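Local coordinates for alkylpurine DNA glycosylase AlkC (Pseudomonas fluorescens, PDB 5VHV), which probably excises alkylated purine bases from DNA by hydrolysing the N-glycosidic bond, acting without flipping the damaged nucleotide out of the helix, at residues A[274-279]-A[317-323]; A[247-253]-A[285-289]; A[25-29]-A[57-63]. All coordinates share one frame; numbering follows the deposited sequence.

Contact 1. Residues A[274-279]-A[317-323]; sequences SFTLES and GAQQHIR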
loop_
_atom_site.group_PDB
_atom_site.type_symbol
_atom_site.label_atom_id
_atom_site.label_comp_id
_atom_site.label_asym_id
_atom_site.label_seq_id
_atom_site.Cartn_x
_atom_site.Cartn_y
_atom_site.Cartn_z
ATOM N N SER A 274 -1.951 25.097 -15.950
ATOM C CA SER A 274 -1.802 26.248 -15.075
ATOM C C SER A 274 -3.098 27.048 -15.017
ATOM O O SER A 274 -3.906 27.032 -15.949
ATOM C CB SER A 274 -0.625 27.142 -15.510
ATOM O OG SER A 274 -0.824 27.721 -16.791
ATOM N N PHE A 275 -3.291 27.708 -13.883
ATOM C CA PHE A 275 -4.424 28.594 -13.639
ATOM C C PHE A 275 -4.141 29.374 -12.358
ATOM O O PHE A 275 -3.212 29.063 -11.598
ATOM C CB PHE A 275 -5.735 27.815 -13.521
ATOM C CG PHE A 275 -5.690 26.717 -12.493
ATOM C CD1 PHE A 275 -5.189 25.465 -12.817
ATOM C CD2 PHE A 275 -6.120 26.946 -11.190
ATOM C CE1 PHE A 275 -5.140 24.442 -11.865
ATOM C CE2 PHE A 275 -6.070 25.935 -10.242
ATOM C CZ PHE A 275 -5.574 24.680 -10.583
ATOM N N THR A 276 -4.974 30.378 -12.124
ATOM C CA THR A 276 -4.917 31.222 -10.942
ATOM C C THR A 276 -6.266 31.157 -10.234
ATOM O O THR A 276 -7.315 31.238 -10.882
ATOM C CB THR A 276 -4.584 32.661 -11.335
ATOM O OG1 THR A 276 -3.373 32.672 -12.108
ATOM C CG2 THR A 276 -4.411 33.541 -10.094
ATOM N N LEU A 277 -6.237 31.000 -8.915
ATOM C CA LEU A 277 -7.437 31.064 -8.089
ATOM C C LEU A 277 -7.444 32.391 -7.353
ATOM O O LEU A 277 -6.449 32.754 -6.725
ATOM C CB LEU A 277 -7.483 29.914 -7.083
ATOM C CG LEU A 277 -7.529 28.513 -7.684
ATOM C CD1 LEU A 277 -7.480 27.467 -6.583
ATOM C CD2 LEU A 277 -8.779 28.326 -8.536
ATOM N N GLU A 278 -8.557 33.111 -7.442
ATOM C CA GLU A 278 -8.747 34.362 -6.728
ATOM C C GLU A 278 -9.841 34.176 -5.687
ATOM O O GLU A 278 -10.982 33.852 -6.036
ATOM C CB GLU A 278 -9.122 35.489 -7.685
ATOM C CG GLU A 278 -9.387 36.827 -6.972
ATOM C CD GLU A 278 -10.215 37.783 -7.799
ATOM O OE1 GLU A 278 -10.766 38.744 -7.219
ATOM O OE2 GLU A 278 -10.322 37.571 -9.023
ATOM N N SER A 279 -9.506 34.409 -4.426
ATOM C CA SER A 279 -10.516 34.370 -3.385
ATOM C C SER A 279 -11.502 35.515 -3.561
ATOM O O SER A 279 -11.127 36.657 -3.855
ATOM C CB SER A 279 -9.887 34.462 -2.003
ATOM O OG SER A 279 -10.880 34.765 -1.030
ATOM N N GLY A 317 -9.480 37.564 -0.346
ATOM C CA GLY A 317 -9.167 38.359 -1.515
ATOM C C GLY A 317 -7.833 38.046 -2.171
ATOM O O GLY A 317 -7.481 38.689 -3.156
ATOM N N ALA A 318 -7.092 37.063 -1.667
ATOM C CA ALA A 318 -5.785 36.745 -2.228
ATOM C C ALA A 318 -5.934 35.955 -3.525
ATOM O O ALA A 318 -6.989 35.382 -3.815
ATOM C CB ALA A 318 -4.950 35.938 -1.232
ATOM N N GLN A 319 -4.861 35.921 -4.315
ATOM C CA GLN A 319 -4.824 35.030 -5.466
ATOM C C GLN A 319 -3.600 34.132 -5.377
ATOM O O GLN A 319 -2.623 34.429 -4.683
ATOM C CB GLN A 319 -4.849 35.794 -6.800
ATOM C CG GLN A 319 -3.591 36.531 -7.145
ATOM C CD GLN A 319 -3.633 37.121 -8.549
ATOM O OE1 GLN A 319 -4.629 37.729 -8.957
ATOM N NE2 GLN A 319 -2.549 36.929 -9.301
ATOM N N GLN A 320 -3.680 32.997 -6.063
ATOM C CA GLN A 320 -2.634 31.989 -5.999
ATOM C C GLN A 320 -2.478 31.356 -7.371
ATOM O O GLN A 320 -3.438 30.789 -7.901
ATOM C CB GLN A 320 -2.971 30.912 -4.962
ATOM C CG GLN A 320 -1.949 29.804 -4.882
ATOM C CD GLN A 320 -0.621 30.303 -4.380
ATOM O OE1 GLN A 320 -0.563 31.058 -3.411
ATOM N NE2 GLN A 320 0.455 29.919 -5.055
ATOM N N HIS A 321 -1.279 31.460 -7.940
ATOM C CA HIS A 321 -0.951 30.755 -9.171
ATOM C C HIS A 321 -0.721 29.288 -8.865
ATOM O O HIS A 321 -0.110 28.936 -7.851
ATOM C CB HIS A 321 0.313 31.339 -9.816
ATOM C CG HIS A 321 0.206 32.776 -10.210
ATOM N ND1 HIS A 321 -0.585 33.201 -11.256
ATOM C CD2 HIS A 321 0.813 33.885 -9.726
ATOM C CE1 HIS A 321 -0.471 34.509 -11.391
ATOM N NE2 HIS A 321 0.371 34.948 -10.474
ATOM N N ILE A 322 -1.199 28.429 -9.755
ATOM C CA ILE A 322 -1.011 26.992 -9.642
ATOM C C ILE A 322 -0.512 26.486 -10.981
ATOM O O ILE A 322 -0.983 26.920 -12.038
ATOM C CB ILE A 322 -2.311 26.280 -9.200
ATOM C CG1 ILE A 322 -2.618 26.682 -7.741
ATOM C CG2 ILE A 322 -2.181 24.767 -9.332
ATOM C CD1 ILE A 322 -3.937 26.221 -7.212
ATOM N N ARG A 323 0.460 25.581 -10.942
ATOM C CA ARG A 323 1.091 25.117 -12.169
ATOM C C ARG A 323 1.601 23.709 -11.933
ATOM O O ARG A 323 2.252 23.464 -10.913
ATOM C CB ARG A 323 2.243 26.040 -12.579
ATOM C CG ARG A 323 2.971 25.578 -13.830
ATOM C CD ARG A 323 4.044 26.583 -14.236
ATOM N NE ARG A 323 4.726 26.188 -15.464
ATOM C CZ ARG A 323 4.404 26.635 -16.672
ATOM N NH1 ARG A 323 3.405 27.499 -16.817
ATOM N NH2 ARG A 323 5.080 26.221 -17.733
#

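Contact 2. Residues A[247-253]-A[285-289]; sequences AGAKAEV and QKLVV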
loop_
_atom_site.group_PDB
_atom_site.type_symbol
_atom_site.label_atom_id
_atom_site.label_comp_id
_atom_site.label_asym_id
_atom_site.label_seq_id
_atom_site.Cartn_x
_atom_site.Cartn_y
_atom_site.Cartn_z
ATOM N N ALA A 247 -12.305 21.227 4.182
ATOM C CA ALA A 247 -12.435 21.737 2.822
ATOM C C ALA A 247 -13.728 21.256 2.160
ATOM O O ALA A 247 -13.775 21.016 0.950
ATOM C CB ALA A 247 -11.218 21.322 1.994
ATOM N N GLY A 248 -14.794 21.118 2.938
ATOM C CA GLY A 248 -16.049 20.642 2.398
ATOM C C GLY A 248 -16.941 21.736 1.829
ATOM O O GLY A 248 -17.830 21.450 1.022
ATOM N N ALA A 249 -16.721 22.983 2.229
ATOM C CA ALA A 249 -17.544 24.077 1.727
ATOM C C ALA A 249 -17.190 24.380 0.278
ATOM O O ALA A 249 -16.041 24.248 -0.144
ATOM C CB ALA A 249 -17.355 25.337 2.581
ATOM N N LYS A 250 -18.191 24.805 -0.487
ATOM C CA LYS A 250 -17.916 25.252 -1.843
ATOM C C LYS A 250 -16.882 26.370 -1.806
ATOM O O LYS A 250 -16.911 27.244 -0.933
ATOM C CB LYS A 250 -19.203 25.721 -2.524
ATOM C CG LYS A 250 -20.223 24.593 -2.713
ATOM C CD LYS A 250 -20.780 24.508 -4.132
ATOM C CE LYS A 250 -22.155 25.149 -4.241
ATOM N NZ LYS A 250 -22.668 25.111 -5.643
ATOM N N ALA A 251 -15.945 26.319 -2.740
ATOM C CA ALA A 251 -14.871 27.298 -2.752
ATOM C C ALA A 251 -15.410 28.640 -3.210
ATOM O O ALA A 251 -16.091 28.725 -4.232
ATOM C CB ALA A 251 -13.745 26.833 -3.669
ATOM N N GLU A 252 -15.111 29.685 -2.442
ATOM C CA GLU A 252 -15.487 31.049 -2.806
ATOM C C GLU A 252 -14.299 31.650 -3.545
ATOM O O GLU A 252 -13.468 32.364 -2.986
ATOM C CB GLU A 252 -15.876 31.848 -1.567
ATOM C CG GLU A 252 -17.113 31.321 -0.851
ATOM C CD GLU A 252 -18.359 31.351 -1.719
ATOM O OE1 GLU A 252 -18.421 32.181 -2.652
ATOM O OE2 GLU A 252 -19.277 30.539 -1.472
ATOM N N VAL A 253 -14.208 31.317 -4.834
ATOM C CA VAL A 253 -13.057 31.679 -5.653
ATOM C C VAL A 253 -13.506 31.877 -7.091
ATOM O O VAL A 253 -14.547 31.373 -7.512
ATOM C CB VAL A 253 -11.941 30.601 -5.622
ATOM C CG1 VAL A 253 -11.441 30.350 -4.202
ATOM C CG2 VAL A 253 -12.430 29.307 -6.268
ATOM N N GLN A 285 -9.734 30.572 3.487
ATOM C CA GLN A 285 -10.478 29.340 3.277
ATOM C C GLN A 285 -9.526 28.218 2.909
ATOM O O GLN A 285 -8.574 28.411 2.146
ATOM C CB GLN A 285 -11.575 29.509 2.204
ATOM C CG GLN A 285 -11.091 29.790 0.810
ATOM C CD GLN A 285 -12.218 30.284 -0.103
ATOM O OE1 GLN A 285 -13.151 29.537 -0.427
ATOM N NE2 GLN A 285 -12.141 31.555 -0.510
ATOM N N LYS A 286 -9.784 27.052 3.482
ATOM C CA LYS A 286 -9.005 25.862 3.190
ATOM C C LYS A 286 -9.476 25.251 1.873
ATOM O O LYS A 286 -10.678 25.052 1.665
ATOM C CB LYS A 286 -9.135 24.850 4.327
ATOM C CG LYS A 286 -8.397 25.250 5.607
ATOM C CD LYS A 286 -8.532 24.187 6.699
ATOM C CE LYS A 286 -7.935 24.663 8.020
ATOM N NZ LYS A 286 -8.522 25.956 8.483
ATOM N N LEU A 287 -8.532 24.982 0.980
ATOM C CA LEU A 287 -8.835 24.434 -0.333
ATOM C C LEU A 287 -8.091 23.128 -0.553
ATOM O O LEU A 287 -6.921 22.988 -0.185
ATOM C CB LEU A 287 -8.449 25.405 -1.454
ATOM C CG LEU A 287 -9.115 26.786 -1.447
ATOM C CD1 LEU A 287 -8.665 27.625 -2.630
ATOM C CD2 LEU A 287 -10.613 26.633 -1.463
ATOM N N VAL A 288 -8.777 22.192 -1.192
ATOM C CA VAL A 288 -8.166 20.996 -1.753
ATOM C C VAL A 288 -8.305 21.125 -3.260
ATOM O O VAL A 288 -9.422 21.132 -3.790
ATOM C CB VAL A 288 -8.814 19.714 -1.222
ATOM C CG1 VAL A 288 -8.358 18.486 -2.058
ATOM C CG2 VAL A 288 -8.429 19.540 0.260
ATOM N N VAL A 289 -7.178 21.299 -3.939
ATOM C CA VAL A 289 -7.124 21.512 -5.377
ATOM C C VAL A 289 -6.481 20.288 -6.010
ATOM O O VAL A 289 -5.308 19.993 -5.753
ATOM C CB VAL A 289 -6.332 22.780 -5.724
ATOM C CG1 VAL A 289 -6.365 23.034 -7.220
ATOM C CG2 VAL A 289 -6.897 23.988 -4.981
HETATM O O HOH W 1 -14.494 27.594 0.922
#

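Contact 3. Residues A[25-29]-A[57-63]; sequences YPAFD and LHAVIPL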
loop_
_atom_site.group_PDB
_atom_site.type_symbol
_atom_site.label_atom_id
_atom_site.label_comp_id
_atom_site.label_asym_id
_atom_site.label_seq_id
_atom_site.Cartn_x
_atom_site.Cartn_y
_atom_site.Cartn_z
ATOM N N TYR A 25 23.477 -25.232 11.328
ATOM C CA TYR A 25 23.100 -26.641 11.212
ATOM C C TYR A 25 24.187 -27.332 10.411
ATOM O O TYR A 25 24.098 -27.454 9.183
ATOM C CB TYR A 25 21.737 -26.775 10.537
ATOM C CG TYR A 25 21.234 -28.181 10.296
ATOM C CD1 TYR A 25 21.532 -29.227 11.172
ATOM C CD2 TYR A 25 20.457 -28.460 9.188
ATOM C CE1 TYR A 25 21.051 -30.508 10.942
ATOM C CE2 TYR A 25 19.973 -29.745 8.948
ATOM C CZ TYR A 25 20.267 -30.756 9.830
ATOM O OH TYR A 25 19.775 -32.033 9.571
ATOM N N PRO A 26 25.253 -27.784 11.078
ATOM C CA PRO A 26 26.435 -28.261 10.340
ATOM C C PRO A 26 26.145 -29.375 9.350
ATOM O O PRO A 26 26.788 -29.428 8.297
ATOM C CB PRO A 26 27.372 -28.720 11.467
ATOM C CG PRO A 26 27.036 -27.821 12.590
ATOM C CD PRO A 26 25.543 -27.588 12.508
ATOM N N ALA A 27 25.184 -30.248 9.636
ATOM C CA ALA A 27 24.840 -31.358 8.756
ATOM C C ALA A 27 23.894 -30.959 7.621
ATOM O O ALA A 27 23.417 -31.828 6.887
ATOM C CB ALA A 27 24.220 -32.492 9.580
ATOM N N PHE A 28 23.637 -29.670 7.440
ATOM C CA PHE A 28 22.715 -29.208 6.403
ATOM C C PHE A 28 23.139 -29.705 5.027
ATOM O O PHE A 28 24.312 -29.621 4.648
ATOM C CB PHE A 28 22.679 -27.678 6.408
ATOM C CG PHE A 28 21.745 -27.055 5.360
ATOM C CD1 PHE A 28 20.388 -27.359 5.319
ATOM C CD2 PHE A 28 22.248 -26.144 4.427
ATOM C CE1 PHE A 28 19.536 -26.772 4.357
ATOM C CE2 PHE A 28 21.410 -25.555 3.466
ATOM C CZ PHE A 28 20.052 -25.868 3.435
ATOM N N ASP A 29 22.159 -30.179 4.253
ATOM C CA ASP A 29 22.403 -30.640 2.885
ATOM C C ASP A 29 22.407 -29.424 1.955
ATOM O O ASP A 29 21.471 -29.163 1.202
ATOM C CB ASP A 29 21.350 -31.669 2.487
ATOM C CG ASP A 29 21.545 -32.218 1.079
ATOM O OD1 ASP A 29 22.588 -31.955 0.453
ATOM O OD2 ASP A 29 20.632 -32.915 0.584
ATOM N N LEU A 57 14.238 -25.751 1.438
ATOM C CA LEU A 57 14.631 -26.103 2.797
ATOM C C LEU A 57 13.815 -27.288 3.292
ATOM O O LEU A 57 14.365 -28.258 3.824
ATOM C CB LEU A 57 14.465 -24.905 3.733
ATOM C CG LEU A 57 15.455 -23.764 3.501
ATOM C CD1 LEU A 57 14.990 -22.532 4.256
ATOM C CD2 LEU A 57 16.859 -24.158 3.898
ATOM N N HIS A 58 12.493 -27.238 3.108
ATOM C CA HIS A 58 11.657 -28.342 3.566
ATOM C C HIS A 58 12.014 -29.649 2.872
ATOM O O HIS A 58 11.920 -30.728 3.482
ATOM C CB HIS A 58 10.177 -28.024 3.348
ATOM C CG HIS A 58 9.272 -28.966 4.062
ATOM N ND1 HIS A 58 8.851 -30.161 3.516
ATOM C CD2 HIS A 58 8.753 -28.912 5.310
ATOM C CE1 HIS A 58 8.091 -30.791 4.399
ATOM N NE2 HIS A 58 8.018 -30.056 5.493
ATOM N N ALA A 59 12.421 -29.578 1.604
ATOM C CA ALA A 59 12.707 -30.797 0.848
ATOM C C ALA A 59 13.967 -31.509 1.336
ATOM O O ALA A 59 14.059 -32.735 1.215
ATOM C CB ALA A 59 12.834 -30.486 -0.640
ATOM N N VAL A 60 14.939 -30.789 1.895
ATOM C CA VAL A 60 16.239 -31.387 2.178
ATOM C C VAL A 60 16.567 -31.496 3.664
ATOM O O VAL A 60 17.583 -32.127 3.999
ATOM C CB VAL A 60 17.369 -30.643 1.438
ATOM C CG1 VAL A 60 17.034 -30.519 -0.050
ATOM C CG2 VAL A 60 17.644 -29.280 2.052
ATOM N N ILE A 61 15.759 -30.941 4.559
ATOM C CA ILE A 61 16.062 -30.937 5.989
ATOM C C ILE A 61 15.378 -32.144 6.630
ATOM O O ILE A 61 14.137 -32.206 6.636
ATOM C CB ILE A 61 15.615 -29.636 6.659
ATOM C CG1 ILE A 61 16.513 -28.490 6.174
ATOM C CG2 ILE A 61 15.641 -29.772 8.171
ATOM C CD1 ILE A 61 16.116 -27.091 6.676
ATOM N N PRO A 62 16.122 -33.081 7.215
ATOM C CA PRO A 62 15.481 -34.296 7.739
ATOM C C PRO A 62 14.992 -34.166 9.170
ATOM O O PRO A 62 15.078 -35.112 9.958
ATOM C CB PRO A 62 16.601 -35.335 7.642
ATOM C CG PRO A 62 17.816 -34.526 7.909
ATOM C CD PRO A 62 17.592 -33.225 7.193
ATOM N N LEU A 63 14.506 -32.994 9.533
ATOM C CA LEU A 63 14.035 -32.724 10.880
ATOM C C LEU A 63 12.545 -32.419 10.834
ATOM O O LEU A 63 11.988 -32.082 9.783
ATOM C CB LEU A 63 14.788 -31.541 11.502
ATOM C CG LEU A 63 16.317 -31.659 11.511
ATOM C CD1 LEU A 63 16.942 -30.385 12.056
ATOM C CD2 LEU A 63 16.781 -32.864 12.306
HETATM O O HOH W 2 19.636 -30.977 5.545
HETATM O O HOH W 3 18.884 -33.964 2.471
#

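Contact 1. Residues A[274-279]-A[317-323]
Phe275 and Ile322 face each other as a hydrogen-bonded pair of antiparallel strands, and Leu277 with Gln320 forms the next such pair; the short strand axes run 4.6 Å apart at 162°. Ile322 N reaches Phe275 O at 2.8 Å, and the return bond runs from Phe275 N to Ile322 O. Leu277 and Gln320 exchange a similar couple, and Ser279 N donates to Ala318 O at 2.8 Å, carrying the pairing past the start of strand 319-327. Gly317 N gives Ser279 OG a weak bond; that hydroxyl is also bonded to Ala281 N.

Apolar contacts gather on the face that carries Phe275, Leu277 and Ile322. With CG held between the backbone N and the carbonyl carbon (chi1 54°), the Phe275 ring swings back over Ile322, whose CB sits 4.1 Å from the ring centroid, 21° off the normal, in a CH-pi contact. Ile322 spreads two branches along it: CG2 lies 3.6 Å from Phe275 CZ, while CD1 meets Phe275 CE2 and, at 3.8 Å, Leu277 CD1. All three residues pack on Val289 of strand 285-294, consistent with the interior of an Ig-like beta-sandwich, as known for AlkC. Gln320, though on this face, leads its amide away and bonds His321 O through NE2.

Thr276, Gln319, His321 and Glu278 share the other face. Thr276 OG1 and His321 ND1 are hydrogen-bonded at 3.0 Å, side by side, the hydroxyl meeting the ring obliquely. Thr276 CG2 turns instead to Gln319 NE2, in van der Waals contact at 3.9 Å. The Glu278 carboxylate bonds His256 through OE2.

The ladder joins strand 319-327, outermost in this chain's sheet order, to strand 270-279; the chemistry divides largely by face, hydrocarbon inside, the polar groups of Thr276, Gln319, His321 and Glu278 on the other side.

Contact 2. Residues A[247-253]-A[285-289]
The linker between the last helix, 239-244, and the first strand of the C-terminal beta domain, 253-265, is tied here to the start of strand 285-294, chiefly through the side-chain amide of Gln285. That amide grips the backbone of Glu252 at two points. Glu252 N donates to Gln285 OE1 at 2.8 Å, in the carbonyl plane and on a lone pair, with an N-H...O angle of 157°. In return Gln285 NE2 donates to Glu252 O at 2.9 Å, but this donor stands 41° out of the Glu252 carbonyl plane, so the second bond is the less regular. With chi1 at 65° bending CG back over the backbone, the extended remainder of Gln285 carries the amide across to the linker. A water donates both to Gln285 OE1, at 2.7 Å, and to Lys250 O, giving the amide oxygen a second donor. Such double gripping should fix the rotation of the amide and supports the assignment of its ends, since OE1 receives two donors and NE2 donates.

Apolar side chains pack beside it. Leu287 sends CD2 to Ala251 CB at 3.8 Å and CD1 to Val253 CG1 at 4.2 Å, straddling the two residues, while Ala247 CB rests against Val288 CG2 at 3.7 Å.

Asn348 stitches the same region together, its ND2 bonding Ala249 O and its OD1 Val288 N. Ala251 and Leu287 both reach Val347 of strand 339-347, Leu287 also touches Leu277 of strand 270-279, and strand 305-314 pairs with strand 285-294 through Leu314 and Phe312.

Contact 3. Residues A[25-29]-A[57-63]
Phe28 presents its ring to Leu57, Val60 and Ile61, while Tyr25, beside it, meets Pro62 and Leu63. The Phe28 ring takes Ile61 CG1 at its edge, in plane, 3.9 Å from Phe28 CE1. Leu57 crosses the Phe28 side chain at about a right angle, Leu57 CD2 lying 3.7 Å from Phe28 CZ, and Val60 CG2 approaches Phe28 CE1 obliquely at 3.9 Å. Chi1 of 180° sets the Phe28 ring opposite its own backbone N and carries it to the end of helix 46-60.

Tyr25 meets Pro62 edge-on, Tyr25 OH to Pro62 CD 3.4 Å, and its ring has Leu63 CD1 over one face, 4.0 Å from Tyr25 CZ. The type I turn from Tyr25 to Phe28 folds Phe28 N back over the other face of the Tyr25 ring.

These residues belong to what is probably the HEAT-like helical-repeat array of the DNA alkylation repair family; the loop joining helices 11-24 and 30-38 packs on the C-terminal end of helix 46-60. Replacing the Phe28 ring with an alanine is likely to leave Leu57 CD2, Val60 CG2 and Ile61 CG1 without their aromatic partner and open a gap beside Ala18 and Met21 of helix 11-24.

Asp29, the N-cap of helix 30-38, bonds Gly32 N through OD1. Two waters link it to Val60 O: one accepts from Asp29 N, the other donates to Asp29 OD2 at 2.8 Å, and both donate to Val60 O, which thus receives two bonds at the end of helix 46-60.

How the contacts relate
Along the chain contact 3 closes first, within the N-terminal helices, before contacts 1 and 2 open near the C-terminal end. The latter two cross, their segments alternating in the order 247-253, 274-279, 285-289, 317-323. Their centres lie 13 Å apart, both belong to the C-terminal beta domain, and they touch directly: Phe275 CZ is 3.8 Å from Val289 CG1. Contact 3, in the helical array, has its centre about 67 Å from contact 1 and 64 Å from contact 2, on the opposite side of the chain's centre, so its packing involves no direct touch with theirs. Bound DNA comes nearest to contact 2, nearest atoms about 9 Å apart.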